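Local coordinates for N-(5'-phosphoribosyl)anthranilate isomerase (Jonesia denitrificans, PDB 4WUI), which probably catalyses the isomerisation of N-(5-phospho-beta-D-ribosyl)anthranilate to 1-(2-carboxyphenylamino)-1-deoxy-D-ribulose 5-phosphate, the third of five steps from chorismate to tryptophan, at residues M4-G10 with P172-S178; T137-L143 with D165-T170; L158-A164 with A195-A200. All blocks are in the same frame, centred on the assembly; numbering follows the deposited sequence.

In the fold
The chain starts with strand 5-8, and contact 1 brings it back beside the eighth strand, 174-177, closing the parallel barrel over some 160 intervening residues. Contact 2 lies wholly within that long loop: it clips the segment after the sixth strand, 137-143, onto helix 163-170. Contact 3 takes the entry to that helix, 158-164, and reaches forward to helix 190-204, so it crosses both contact 1 and contact 2 along the chain. The three meet on the helix side of strand 174-177. I167 touches M4, P172 and V175 of contact 1 and A200 of contact 3, while L158 packs against V175, V177, W138 and A166, joining barrel wall to outer layer.

Contact 1: residues M4-G10 with P172-S178; sequences MYIKVCG and PWGVDVS
Strands 5-8 and 174-177 run parallel, their axes approaching to 4.6 Å at 11°, with Y5 paired to G174, I6 to V175, K7 to D176 and V8 to V177. At the start of the second segment, P172 O lies 3.3 Å from CE of M4, whose t, p, p side chain curls back so that SD comes within 3.7 Å of G174 CA. W173 then offers its O to Y5 N (3.3 Å), and its chi1 t ring sits obliquely by Y5, CZ3 3.8 Å from Y5 CB. G174 is fully extended (phi/psi -165/180); a CB on it would clash with Y5 O. V175 N donates to Y5 O (2.8 Å) and V175 O accepts from K7 N (2.9 Å), while V175 CG2 meets I6 CG1 at 4.0 Å. D176 turns to the face shared with Y5 and K7, and its OD1 forms a salt bridge to K7 NZ at 2.7 Å; K7 NZ also bonds Q83. V177 continues the ladder, its N to K7 O (3.0 Å) and its O from C9 N (2.8 Å). S178 OG bonds K188. This is the first-to-last strand seam of a TIM barrel: K7 and D176 point inward, D176 beside a citrate probably from the crystallisation liquor, whereas I6, V175 and V177 face helix 190-204; strands 27-32 and 152-155 flank the pair, next to 5-8 and 174-177 respectively.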
loop_
_atom_site.group_PDB
_atom_site.type_symbol
_atom_site.label_atom_id
_atom_site.label_comp_id
_atom_site.label_asym_id
_atom_site.label_seq_id
_atom_site.Cartn_x
_atom_site.Cartn_y
_atom_site.Cartn_z
ATOM N N MET A 4 8.301 8.053 8.218
ATOM C CA MET A 4 7.950 6.657 7.930
ATOM C C MET A 4 6.538 6.644 7.394
ATOM O O MET A 4 5.617 6.773 8.177
ATOM C CB MET A 4 7.948 5.854 9.237
ATOM C CG MET A 4 7.231 4.474 9.191
ATOM S SD MET A 4 7.935 3.424 7.988
ATOM C CE MET A 4 9.693 3.606 8.496
ATOM N N TYR A 5 6.359 6.552 6.092
ATOM C CA TYR A 5 5.020 6.625 5.504
ATOM C C TYR A 5 4.248 5.338 5.787
ATOM O O TYR A 5 4.785 4.265 5.579
ATOM C CB TYR A 5 5.173 6.854 4.023
ATOM C CG TYR A 5 3.945 7.221 3.232
ATOM C CD1 TYR A 5 3.634 8.540 2.938
ATOM C CD2 TYR A 5 3.116 6.264 2.706
ATOM C CE1 TYR A 5 2.577 8.893 2.124
ATOM C CE2 TYR A 5 2.038 6.600 1.898
ATOM C CZ TYR A 5 1.785 7.918 1.590
ATOM O OH TYR A 5 0.776 8.180 0.717
ATOM N N ILE A 6 3.002 5.457 6.243
ATOM C CA ILE A 6 2.182 4.287 6.566
ATOM C C ILE A 6 0.919 4.278 5.716
ATOM O O ILE A 6 0.099 5.195 5.814
ATOM C CB ILE A 6 1.789 4.242 8.047
ATOM C CG1 ILE A 6 3.042 4.140 8.933
ATOM C CG2 ILE A 6 0.835 3.086 8.299
ATOM C CD1 ILE A 6 2.771 4.275 10.443
ATOM N N LYS A 7 0.782 3.233 4.907
ATOM C CA LYS A 7 -0.426 2.988 4.131
ATOM C C LYS A 7 -1.145 1.763 4.665
ATOM O O LYS A 7 -0.541 0.711 4.838
ATOM C CB LYS A 7 -0.085 2.757 2.661
ATOM C CG LYS A 7 -1.332 2.422 1.828
ATOM C CD LYS A 7 -1.086 2.626 0.355
ATOM C CE LYS A 7 -2.044 1.909 -0.525
ATOM N NZ LYS A 7 -1.589 0.526 -0.823
ATOM N N VAL A 8 -2.453 1.910 4.877
ATOM C CA VAL A 8 -3.328 0.775 5.123
ATOM C C VAL A 8 -4.100 0.545 3.832
ATOM O O VAL A 8 -4.740 1.460 3.304
ATOM C CB VAL A 8 -4.274 1.019 6.293
ATOM C CG1 VAL A 8 -5.027 -0.263 6.580
ATOM C CG2 VAL A 8 -3.482 1.493 7.527
ATOM N N CYS A 9 -4.000 -0.672 3.312
ATOM C CA CYS A 9 -4.566 -0.992 2.012
ATOM C C CYS A 9 -5.797 -1.863 2.140
ATOM O O CYS A 9 -5.917 -2.659 3.049
ATOM C CB CYS A 9 -3.523 -1.690 1.137
ATOM S SG CYS A 9 -3.969 -1.600 -0.617
ATOM N N GLY A 10 -6.704 -1.753 1.189
ATOM C CA GLY A 10 -7.834 -2.650 1.157
ATOM C C GLY A 10 -8.904 -2.370 2.189
ATOM O O GLY A 10 -9.448 -3.309 2.772
ATOM N N PRO A 172 12.711 0.893 5.955
ATOM C CA PRO A 172 12.094 1.266 4.685
ATOM C C PRO A 172 11.646 2.721 4.681
ATOM O O PRO A 172 11.386 3.298 5.732
ATOM C CB PRO A 172 10.874 0.350 4.605
ATOM C CG PRO A 172 10.469 0.229 6.056
ATOM C CD PRO A 172 11.798 0.154 6.823
ATOM N N TRP A 173 11.443 3.292 3.501
ATOM C CA TRP A 173 10.911 4.629 3.370
ATOM C C TRP A 173 9.477 4.708 3.918
ATOM O O TRP A 173 9.057 5.739 4.458
ATOM C CB TRP A 173 11.021 5.042 1.893
ATOM C CG TRP A 173 10.725 6.447 1.544
ATOM C CD1 TRP A 173 11.651 7.429 1.378
ATOM C CD2 TRP A 173 9.454 7.047 1.240
ATOM N NE1 TRP A 173 11.059 8.587 0.991
ATOM C CE2 TRP A 173 9.706 8.393 0.896
ATOM C CE3 TRP A 173 8.140 6.561 1.181
ATOM C CZ2 TRP A 173 8.687 9.256 0.513
ATOM C CZ3 TRP A 173 7.134 7.437 0.815
ATOM C CH2 TRP A 173 7.410 8.756 0.491
ATOM N N GLY A 174 8.722 3.618 3.780
ATOM C CA GLY A 174 7.402 3.496 4.351
ATOM C C GLY A 174 6.976 2.037 4.322
ATOM O O GLY A 174 7.723 1.165 3.847
ATOM N N VAL A 175 5.766 1.780 4.828
ATOM C CA VAL A 175 5.219 0.421 4.893
ATOM C C VAL A 175 3.780 0.421 4.383
ATOM O O VAL A 175 3.072 1.438 4.447
ATOM C CB VAL A 175 5.269 -0.161 6.336
ATOM C CG1 VAL A 175 6.705 -0.375 6.773
ATOM C CG2 VAL A 175 4.513 0.728 7.322
ATOM N N ASP A 176 3.370 -0.743 3.905
ATOM C CA ASP A 176 2.013 -1.014 3.438
ATOM C C ASP A 176 1.514 -2.248 4.166
ATOM O O ASP A 176 2.231 -3.248 4.243
ATOM C CB ASP A 176 2.062 -1.278 1.925
ATOM C CG ASP A 176 0.694 -1.317 1.260
ATOM O OD1 ASP A 176 0.062 -0.255 1.166
ATOM O OD2 ASP A 176 0.261 -2.381 0.796
ATOM N N VAL A 177 0.279 -2.189 4.665
ATOM C CA VAL A 177 -0.307 -3.293 5.434
ATOM C C VAL A 177 -1.740 -3.495 4.981
ATOM O O VAL A 177 -2.452 -2.554 4.695
ATOM C CB VAL A 177 -0.228 -2.988 6.969
ATOM C CG1 VAL A 177 -1.016 -1.776 7.371
ATOM C CG2 VAL A 177 -0.595 -4.195 7.835
ATOM N N SER A 178 -2.176 -4.756 4.980
ATOM C CA SER A 178 -3.538 -5.110 4.611
ATOM C C SER A 178 -4.009 -6.309 5.440
ATOM O O SER A 178 -4.749 -6.130 6.403
ATOM C CB SER A 178 -3.682 -5.360 3.122
ATOM O OG SER A 178 -5.047 -5.706 2.869
#

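Contact 2: residues T137-L143 with D165-T170; sequences TWDFAAL and DAITTT
W138 carries this contact: its indole reaches from the loop 137-143 onto one side of helix 163-170, with its CA 5.6 Å from that of A166. With chi1 t and chi2 -104°, the indole lies flat over the helix: A166 CA stands 3.7 Å from the centroid of the five-membered ring, 13° off the normal, a CH-pi contact, and A166 CB is 3.6 Å from W138 CD2. Both nitrogens of W138 are satisfied by helix side chains. The backbone N donates to D165 OD2 at 2.8 Å, and NE1 donates to T170 OG1 at 3.1 Å, so acceptors more than a helical turn apart hold the residue at its backbone and at its ring. T170, chi1 m, is also linked through a water 3.1 Å from its OG1, which donates to F140 O at 2.8 Å. T169, chi1 p, turns its hydroxyl back on its own helix, OG1 donating to D165 O at 2.9 Å; the same OG1 lies 3.5 Å from F140 CB. After W138 the chain makes an inverse gamma turn centred on D139 and enters a 3-10 turn at 140-142, where A142 N bonds D139 O (3.0 Å) and L143 N bonds F140 O (3.2 Å). L143 CG then packs 4.0 Å from T170 CG2. Arginines take the carbonyls at the ends: R146 that of L143, R147 that of T170. In this (beta-alpha)8 barrel the 3-10 turn lies between the sixth and seventh strands, where the canonical pattern has a full helix, and the loop carrying it packs, chiefly through W138, against the helix that follows the seventh.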
loop_
_atom_site.group_PDB
_atom_site.type_symbol
_atom_site.label_atom_id
_atom_site.label_comp_id
_atom_site.label_asym_id
_atom_site.label_seq_id
_atom_site.Cartn_x
_atom_site.Cartn_y
_atom_site.Cartn_z
ATOM N N THR A 137 11.591 -14.095 13.639
ATOM C CA THR A 137 12.078 -12.741 13.478
ATOM C C THR A 137 12.155 -12.385 11.989
ATOM O O THR A 137 12.262 -13.273 11.143
ATOM C CB THR A 137 13.459 -12.532 14.194
ATOM O OG1 THR A 137 14.467 -13.348 13.581
ATOM C CG2 THR A 137 13.375 -12.876 15.691
ATOM N N TRP A 138 12.103 -11.088 11.692
ATOM C CA TRP A 138 12.003 -10.580 10.330
ATOM C C TRP A 138 13.279 -10.889 9.548
ATOM O O TRP A 138 14.378 -10.563 10.012
ATOM C CB TRP A 138 11.771 -9.078 10.372
ATOM C CG TRP A 138 11.675 -8.442 9.039
ATOM C CD1 TRP A 138 12.660 -7.685 8.419
ATOM C CD2 TRP A 138 10.576 -8.483 8.132
ATOM N NE1 TRP A 138 12.219 -7.262 7.199
ATOM C CE2 TRP A 138 10.938 -7.724 6.995
ATOM C CE3 TRP A 138 9.298 -9.058 8.177
ATOM C CZ2 TRP A 138 10.064 -7.555 5.909
ATOM C CZ3 TRP A 138 8.431 -8.870 7.108
ATOM C CH2 TRP A 138 8.823 -8.137 5.994
ATOM N N ASP A 139 13.151 -11.466 8.350
ATOM C CA ASP A 139 14.313 -11.870 7.581
ATOM C C ASP A 139 14.843 -10.678 6.798
ATOM O O ASP A 139 14.581 -10.540 5.595
ATOM C CB ASP A 139 14.002 -13.036 6.661
ATOM C CG ASP A 139 15.246 -13.557 5.973
ATOM O OD1 ASP A 139 16.370 -13.054 6.232
ATOM O OD2 ASP A 139 15.085 -14.491 5.189
ATOM N N PHE A 140 15.605 -9.822 7.466
ATOM C CA PHE A 140 16.076 -8.613 6.814
ATOM C C PHE A 140 17.061 -8.918 5.691
ATOM O O PHE A 140 17.273 -8.065 4.814
ATOM C CB PHE A 140 16.595 -7.556 7.781
ATOM C CG PHE A 140 17.789 -7.949 8.631
ATOM C CD1 PHE A 140 19.096 -7.711 8.175
ATOM C CD2 PHE A 140 17.610 -8.425 9.923
ATOM C CE1 PHE A 140 20.172 -7.971 9.012
ATOM C CE2 PHE A 140 18.695 -8.678 10.758
ATOM C CZ PHE A 140 19.982 -8.458 10.295
ATOM N N ALA A 141 17.629 -10.121 5.649
ATOM C CA ALA A 141 18.489 -10.509 4.553
ATOM C C ALA A 141 17.769 -10.564 3.231
ATOM O O ALA A 141 18.406 -10.473 2.176
ATOM C CB ALA A 141 19.144 -11.820 4.812
ATOM N N ALA A 142 16.446 -10.755 3.251
ATOM C CA ALA A 142 15.663 -10.832 2.020
ATOM C C ALA A 142 15.553 -9.478 1.304
ATOM O O ALA A 142 15.170 -9.438 0.123
ATOM C CB ALA A 142 14.285 -11.384 2.311
ATOM N N LEU A 143 15.822 -8.383 2.021
ATOM C CA LEU A 143 15.730 -7.032 1.452
ATOM C C LEU A 143 17.199 -6.593 1.267
ATOM O O LEU A 143 17.807 -6.952 0.261
ATOM C CB LEU A 143 14.888 -6.102 2.337
ATOM C CG LEU A 143 13.345 -6.149 2.214
ATOM C CD1 LEU A 143 12.859 -5.767 0.846
ATOM C CD2 LEU A 143 12.806 -7.484 2.623
ATOM N N ASP A 165 10.064 -4.895 14.275
ATOM C CA ASP A 165 11.239 -5.648 13.842
ATOM C C ASP A 165 11.558 -5.295 12.385
ATOM O O ASP A 165 12.693 -4.924 12.060
ATOM C CB ASP A 165 10.910 -7.133 14.034
ATOM C CG ASP A 165 12.091 -8.079 13.823
ATOM O OD1 ASP A 165 13.251 -7.650 13.632
ATOM O OD2 ASP A 165 11.813 -9.303 13.883
ATOM N N ALA A 166 10.554 -5.375 11.505
ATOM C CA ALA A 166 10.756 -5.086 10.104
ATOM C C ALA A 166 11.302 -3.673 9.881
ATOM O O ALA A 166 12.253 -3.462 9.121
ATOM C CB ALA A 166 9.453 -5.251 9.298
ATOM N N ILE A 167 10.699 -2.678 10.534
ATOM C CA ILE A 167 11.143 -1.291 10.349
ATOM C C ILE A 167 12.528 -1.084 10.935
ATOM O O ILE A 167 13.353 -0.403 10.356
ATOM C CB ILE A 167 10.124 -0.303 10.945
ATOM C CG1 ILE A 167 8.859 -0.292 10.044
ATOM C CG2 ILE A 167 10.718 1.117 11.076
ATOM C CD1 ILE A 167 7.730 0.513 10.633
ATOM N N THR A 168 12.782 -1.643 12.109
ATOM C CA THR A 168 14.086 -1.451 12.751
ATOM C C THR A 168 15.215 -2.002 11.893
ATOM O O THR A 168 16.267 -1.380 11.735
ATOM C CB THR A 168 14.082 -2.120 14.143
ATOM O OG1 THR A 168 13.129 -1.481 14.998
ATOM C CG2 THR A 168 15.433 -2.021 14.812
ATOM N N THR A 169 14.996 -3.189 11.339
ATOM C CA THR A 169 16.046 -3.908 10.627
ATOM C C THR A 169 16.187 -3.501 9.168
ATOM O O THR A 169 17.294 -3.511 8.650
ATOM C CB THR A 169 15.913 -5.430 10.744
ATOM O OG1 THR A 169 14.696 -5.867 10.123
ATOM C CG2 THR A 169 15.982 -5.889 12.200
ATOM N N THR A 170 15.079 -3.158 8.514
ATOM C CA THR A 170 15.069 -2.861 7.099
ATOM C C THR A 170 15.012 -1.344 6.787
ATOM O O THR A 170 15.378 -0.934 5.692
ATOM C CB THR A 170 13.921 -3.657 6.395
ATOM O OG1 THR A 170 14.266 -5.053 6.421
ATOM C CG2 THR A 170 13.729 -3.312 4.971
HETATM O O HOH W 1 16.964 -5.277 4.927
#

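Contact 3: residues L158-A164 with A195-A200; sequences LTPDNVA and AFVQAA
No hydrogen bond crosses this contact; its striking feature is an aromatic ring set edge-on against peptide backbone. The side chain of F196, chi1 t and chi2 86°, projects from helix 190-204 so that CD1 meets T159 C at 3.7 Å and P160 N at 3.8 Å, with CE1 3.9 Å from L158 CB. V163, chi1 p, sets CG1 over one face of the ring, CG1 also 3.6 Å from A199 CB, while its CG2 lies 3.6 Å from F196 CZ. P160 fits alongside the helix, CB 4.0 Å from A195 CB and CG 4.1 Å from F196 CB; the CA atoms of P160 and F196 are just 4.2 Å apart. A164 CB rests 3.8 Å from A199 O. The turn is braced internally: T159 OG1 accepts from N162 N at 3.1 Å, an ST motif, and T159 N in turn donates to N162 OD1 at 2.8 Å, while N162 ND2 reaches G157 O. The contact joins the turn leading into helix 163-170 to the last helix of the TIM barrel, and between them both L158 and F196 reach the eighth strand, 174-177, with L158 also touching W138 and A166, and A200 meeting I167.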
loop_
_atom_site.group_PDB
_atom_site.type_symbol
_atom_site.label_atom_id
_atom_site.label_comp_id
_atom_site.label_asym_id
_atom_site.label_seq_id
_atom_site.Cartn_x
_atom_site.Cartn_y
_atom_site.Cartn_z
ATOM N N LEU A 158 3.069 -7.817 6.738
ATOM C CA LEU A 158 3.314 -7.033 7.939
ATOM C C LEU A 158 2.109 -7.120 8.862
ATOM O O LEU A 158 0.950 -7.106 8.434
ATOM C CB LEU A 158 3.633 -5.588 7.588
ATOM C CG LEU A 158 4.919 -5.381 6.774
ATOM C CD1 LEU A 158 5.068 -3.899 6.439
ATOM C CD2 LEU A 158 6.154 -5.870 7.538
ATOM N N THR A 159 2.390 -7.146 10.159
ATOM C CA THR A 159 1.399 -7.227 11.213
ATOM C C THR A 159 1.833 -6.353 12.376
ATOM O O THR A 159 2.998 -5.978 12.460
ATOM C CB THR A 159 1.246 -8.659 11.725
ATOM O OG1 THR A 159 2.455 -8.998 12.420
ATOM C CG2 THR A 159 0.966 -9.655 10.622
ATOM N N PRO A 160 0.938 -6.105 13.347
ATOM C CA PRO A 160 1.405 -5.409 14.550
ATOM C C PRO A 160 2.511 -6.196 15.254
ATOM O O PRO A 160 3.301 -5.585 15.965
ATOM C CB PRO A 160 0.136 -5.293 15.424
ATOM C CG PRO A 160 -0.972 -5.324 14.420
ATOM C CD PRO A 160 -0.520 -6.285 13.348
ATOM N N ASP A 161 2.547 -7.525 15.104
ATOM C CA ASP A 161 3.533 -8.351 15.772
ATOM C C ASP A 161 4.921 -8.300 15.158
ATOM O O ASP A 161 5.893 -8.538 15.880
ATOM C CB ASP A 161 3.071 -9.808 15.804
ATOM C CG ASP A 161 1.957 -10.059 16.781
ATOM O OD1 ASP A 161 1.872 -9.355 17.798
ATOM O OD2 ASP A 161 1.154 -11.001 16.565
ATOM N N ASN A 162 5.043 -8.020 13.859
ATOM C CA ASN A 162 6.354 -8.011 13.215
ATOM C C ASN A 162 6.823 -6.649 12.715
ATOM O O ASN A 162 7.964 -6.524 12.277
ATOM C CB ASN A 162 6.470 -9.051 12.089
ATOM C CG ASN A 162 5.560 -8.783 10.930
ATOM O OD1 ASN A 162 5.130 -7.673 10.738
ATOM N ND2 ASN A 162 5.264 -9.829 10.146
ATOM N N VAL A 163 5.985 -5.617 12.778
ATOM C CA VAL A 163 6.331 -4.409 12.061
ATOM C C VAL A 163 7.475 -3.653 12.733
ATOM O O VAL A 163 8.286 -3.047 12.030
ATOM C CB VAL A 163 5.110 -3.495 11.813
ATOM C CG1 VAL A 163 4.536 -2.931 13.101
ATOM C CG2 VAL A 163 5.472 -2.397 10.835
ATOM N N ALA A 164 7.556 -3.650 14.071
ATOM C CA ALA A 164 8.671 -2.945 14.702
ATOM C C ALA A 164 10.008 -3.570 14.266
ATOM O O ALA A 164 10.967 -2.869 13.963
ATOM C CB ALA A 164 8.540 -2.924 16.218
ATOM N N ALA A 195 -2.928 -0.645 16.734
ATOM C CA ALA A 195 -1.748 -1.366 17.243
ATOM C C ALA A 195 -0.602 -1.315 16.232
ATOM O O ALA A 195 0.568 -1.154 16.606
ATOM C CB ALA A 195 -2.108 -2.800 17.554
ATOM N N PHE A 196 -0.921 -1.491 14.957
ATOM C CA PHE A 196 0.078 -1.454 13.909
ATOM C C PHE A 196 0.801 -0.121 13.899
ATOM O O PHE A 196 2.036 -0.057 13.841
ATOM C CB PHE A 196 -0.585 -1.698 12.549
ATOM C CG PHE A 196 0.387 -1.786 11.416
ATOM C CD1 PHE A 196 0.990 -2.996 11.109
ATOM C CD2 PHE A 196 0.768 -0.668 10.694
ATOM C CE1 PHE A 196 1.896 -3.095 10.079
ATOM C CE2 PHE A 196 1.687 -0.779 9.657
ATOM C CZ PHE A 196 2.245 -1.994 9.363
ATOM N N VAL A 197 0.036 0.966 13.926
ATOM C CA VAL A 197 0.615 2.284 13.874
ATOM C C VAL A 197 1.459 2.545 15.133
ATOM O O VAL A 197 2.547 3.126 15.059
ATOM C CB VAL A 197 -0.452 3.338 13.619
ATOM C CG1 VAL A 197 0.126 4.723 13.729
ATOM C CG2 VAL A 197 -1.102 3.114 12.247
ATOM N N GLN A 198 0.954 2.137 16.299
ATOM C CA GLN A 198 1.711 2.312 17.528
ATOM C C GLN A 198 3.051 1.591 17.435
ATOM O O GLN A 198 4.096 2.141 17.775
ATOM C CB GLN A 198 0.926 1.796 18.717
ATOM C CG GLN A 198 1.681 1.939 20.022
ATOM C CD GLN A 198 0.842 1.507 21.191
ATOM O OE1 GLN A 198 -0.252 2.026 21.394
ATOM N NE2 GLN A 198 1.339 0.569 21.973
ATOM N N ALA A 199 3.039 0.353 17.001
ATOM C CA ALA A 199 4.258 -0.431 16.887
ATOM C C ALA A 199 5.232 0.208 15.894
ATOM O O ALA A 199 6.447 0.296 16.148
ATOM C CB ALA A 199 3.944 -1.863 16.470
ATOM N N ALA A 200 4.711 0.655 14.754
ATOM C CA ALA A 200 5.543 1.198 13.682
ATOM C C ALA A 200 6.174 2.534 14.123
ATOM O O ALA A 200 7.360 2.772 13.893
ATOM C CB ALA A 200 4.724 1.380 12.433
#